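Local coordinates for protection of telomeres protein 1 (Schizosaccharomyces pombe, PDB 5USB), which binds single-stranded telomeric DNA to protect the 3' overhang of chromosome ends and regulates telomerase and telomere length, at residues R78-E83 with I118-S123. The protein carries 1 engineered substitution. Sequence-based numbering, arbitrary orientation.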
loop_
_atom_site.group_PDB
_atom_site.type_symbol
_atom_site.label_atom_id
_atom_site.label_comp_id
_atom_site.label_asym_id
_atom_site.label_seq_id
_atom_site.Cartn_x
_atom_site.Cartn_y
_atom_site.Cartn_z
ATOM N N ARG A 78 -10.950 -7.060 -4.497
ATOM C CA ARG A 78 -10.655 -8.285 -3.748
ATOM C C ARG A 78 -10.343 -9.474 -4.646
ATOM O O ARG A 78 -9.631 -10.403 -4.220
ATOM C CB ARG A 78 -11.825 -8.628 -2.821
ATOM C CG ARG A 78 -13.126 -9.161 -3.487
ATOM C CD ARG A 78 -13.935 -9.944 -2.432
ATOM N NE ARG A 78 -13.600 -9.377 -1.145
ATOM C CZ ARG A 78 -13.513 -10.010 0.017
ATOM N NH1 ARG A 78 -13.773 -11.319 0.179
ATOM N NH2 ARG A 78 -13.137 -9.274 1.032
ATOM N N ASN A 79 -10.888 -9.502 -5.853
ATOM C CA ASN A 79 -10.594 -10.585 -6.783
ATOM C C ASN A 79 -9.945 -10.041 -8.046
ATOM O O ASN A 79 -10.111 -10.597 -9.139
ATOM C CB ASN A 79 -11.860 -11.364 -7.111
ATOM C CG ASN A 79 -11.573 -12.791 -7.483
ATOM O OD1 ASN A 79 -10.424 -13.230 -7.430
ATOM N ND2 ASN A 79 -12.615 -13.525 -7.874
ATOM N N TYR A 80 -9.215 -8.945 -7.900
ATOM C CA TYR A 80 -8.628 -8.220 -9.012
ATOM C C TYR A 80 -7.165 -7.864 -8.762
ATOM O O TYR A 80 -6.303 -8.267 -9.550
ATOM C CB TYR A 80 -9.480 -6.976 -9.287
ATOM C CG TYR A 80 -8.966 -6.087 -10.357
ATOM C CD1 TYR A 80 -8.540 -6.588 -11.587
ATOM C CD2 TYR A 80 -8.940 -4.726 -10.174
ATOM C CE1 TYR A 80 -8.063 -5.750 -12.575
ATOM C CE2 TYR A 80 -8.457 -3.890 -11.165
ATOM C CZ TYR A 80 -8.049 -4.407 -12.355
ATOM O OH TYR A 80 -7.599 -3.563 -13.334
ATOM N N ILE A 81 -6.869 -7.100 -7.702
ATOM C CA ILE A 81 -5.492 -6.748 -7.367
ATOM C C ILE A 81 -4.811 -7.966 -6.761
ATOM O O ILE A 81 -5.316 -8.569 -5.804
ATOM C CB ILE A 81 -5.445 -5.560 -6.395
ATOM C CG1 ILE A 81 -6.157 -4.364 -6.940
ATOM C CG2 ILE A 81 -3.980 -5.207 -6.037
ATOM C CD1 ILE A 81 -5.570 -3.818 -8.220
ATOM N N LYS A 82 -3.655 -8.323 -7.304
ATOM C CA LYS A 82 -2.952 -9.546 -6.922
ATOM C C LYS A 82 -1.557 -9.198 -6.443
ATOM O O LYS A 82 -0.979 -8.174 -6.810
ATOM C CB LYS A 82 -2.780 -10.546 -8.077
ATOM C CG LYS A 82 -4.048 -10.955 -8.850
ATOM C CD LYS A 82 -5.053 -11.633 -7.980
ATOM C CE LYS A 82 -6.356 -11.888 -8.740
ATOM N NZ LYS A 82 -7.423 -12.351 -7.804
ATOM N N GLU A 83 -0.994 -10.098 -5.654
ATOM C CA GLU A 83 0.392 -9.975 -5.254
ATOM C C GLU A 83 1.296 -9.861 -6.482
ATOM O O GLU A 83 1.157 -10.636 -7.438
ATOM C CB GLU A 83 0.776 -11.190 -4.392
ATOM C CG GLU A 83 -0.003 -11.163 -3.094
ATOM C CD GLU A 83 0.260 -12.293 -2.122
ATOM O OE1 GLU A 83 -0.299 -12.237 -0.988
ATOM O OE2 GLU A 83 1.034 -13.216 -2.463
ATOM N N ILE A 118 -7.949 3.562 -6.561
ATOM C CA ILE A 118 -6.855 2.653 -6.648
ATOM C C ILE A 118 -7.050 1.916 -7.953
ATOM O O ILE A 118 -8.117 1.480 -8.237
ATOM C CB ILE A 118 -6.758 1.655 -5.504
ATOM C CG1 ILE A 118 -5.756 0.572 -5.869
ATOM C CG2 ILE A 118 -8.085 1.051 -5.202
ATOM C CD1 ILE A 118 -5.383 -0.287 -4.693
ATOM N N GLU A 119 -6.011 1.864 -8.744
ATOM C CA GLU A 119 -6.069 1.169 -9.981
ATOM C C GLU A 119 -4.751 0.422 -10.235
ATOM O O GLU A 119 -3.732 0.758 -9.725
ATOM C CB GLU A 119 -6.375 2.096 -11.155
ATOM C CG GLU A 119 -7.749 2.775 -11.132
ATOM C CD GLU A 119 -8.943 1.861 -11.477
ATOM O OE1 GLU A 119 -8.746 0.683 -11.582
ATOM O OE2 GLU A 119 -10.084 2.350 -11.644
ATOM N N LYS A 120 -4.841 -0.610 -11.034
ATOM C CA LYS A 120 -3.684 -1.361 -11.400
ATOM C C LYS A 120 -2.887 -0.567 -12.450
ATOM O O LYS A 120 -3.464 0.062 -13.279
ATOM C CB LYS A 120 -4.174 -2.714 -11.949
ATOM C CG LYS A 120 -3.166 -3.835 -12.061
ATOM C CD LYS A 120 -3.810 -5.143 -12.507
ATOM C CE LYS A 120 -4.572 -5.877 -11.417
ATOM N NZ LYS A 120 -4.685 -7.346 -11.673
ATOM N N VAL A 121 -1.564 -0.618 -12.375
ATOM C CA VAL A 121 -0.697 0.037 -13.305
ATOM C C VAL A 121 -0.037 -1.060 -14.151
ATOM O O VAL A 121 0.468 -1.982 -13.626
ATOM C CB VAL A 121 0.408 0.845 -12.599
ATOM C CG1 VAL A 121 1.327 1.504 -13.599
ATOM C CG2 VAL A 121 -0.182 1.912 -11.742
ATOM N N ASP A 122 -0.046 -0.929 -15.458
ATOM C CA ASP A 122 0.575 -1.907 -16.313
ATOM C C ASP A 122 2.024 -1.947 -15.985
ATOM O O ASP A 122 2.634 -0.943 -15.916
ATOM C CB ASP A 122 0.384 -1.503 -17.763
ATOM C CG ASP A 122 1.306 -2.206 -18.704
ATOM O OD1 ASP A 122 1.450 -3.440 -18.660
ATOM O OD2 ASP A 122 1.865 -1.503 -19.540
ATOM N N SER A 123 2.588 -3.129 -15.856
ATOM C CA SER A 123 3.980 -3.230 -15.451
ATOM C C SER A 123 5.050 -2.519 -16.269
ATOM O O SER A 123 6.117 -2.391 -15.794
ATOM C CB SER A 123 4.403 -4.667 -15.162
ATOM O OG SER A 123 4.172 -5.555 -16.243
HETATM O O HOH W 1 -7.168 -1.012 -12.662
#
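Y80 sets its CG anti to the backbone N (chi1 177°), which swings the phenol ring alongside the K120 chain, and K120 meets it with a chain that runs out from strand 117-121 and then bends at chi3 (-77°), laying CE over the ring while NZ reaches the tyrosine's own backbone. In this OB-fold, part of the single-stranded DNA-binding domain of Pot1, the loop after helix 72-77 is thereby joined to the strand that pairs with 86-90. K120 NZ donates to Y80 O at 2.8 Å, approaching from well above the carbonyl plane. The same lysine rests its CE on one face of the ring, nearer the CE1 edge than the centre, with CE 3.7 Å from Y80 CE1 in a CH-pi contact; the ammonium lies farther off-centre, its NZ 4.4 Å from the ring centroid, as a cation-pi partner. The buried I81 meets the same lysine chain, its CD1 3.9 Å from K120 CE, while elsewhere I81 packs on V21, L33 and V87 of the barrel strands. D85 forms a salt bridge with K120 NZ and also accepts a bond from K82 N, so that its carboxylate ties the lysine charge to the loop backbone. Cut back to an alanine here, the lysine chain would probably leave Y80 O and the D85 carboxylate without this donor, and the tyrosine face without its aliphatic cover. The far end of the ring is fixed to the strand through one water, which lies in the ring plane at its edge, 2.7 Å from Y80 OH. This water accepts from the backbone N of K120 and donates to E119 OE1 at 2.6 Å.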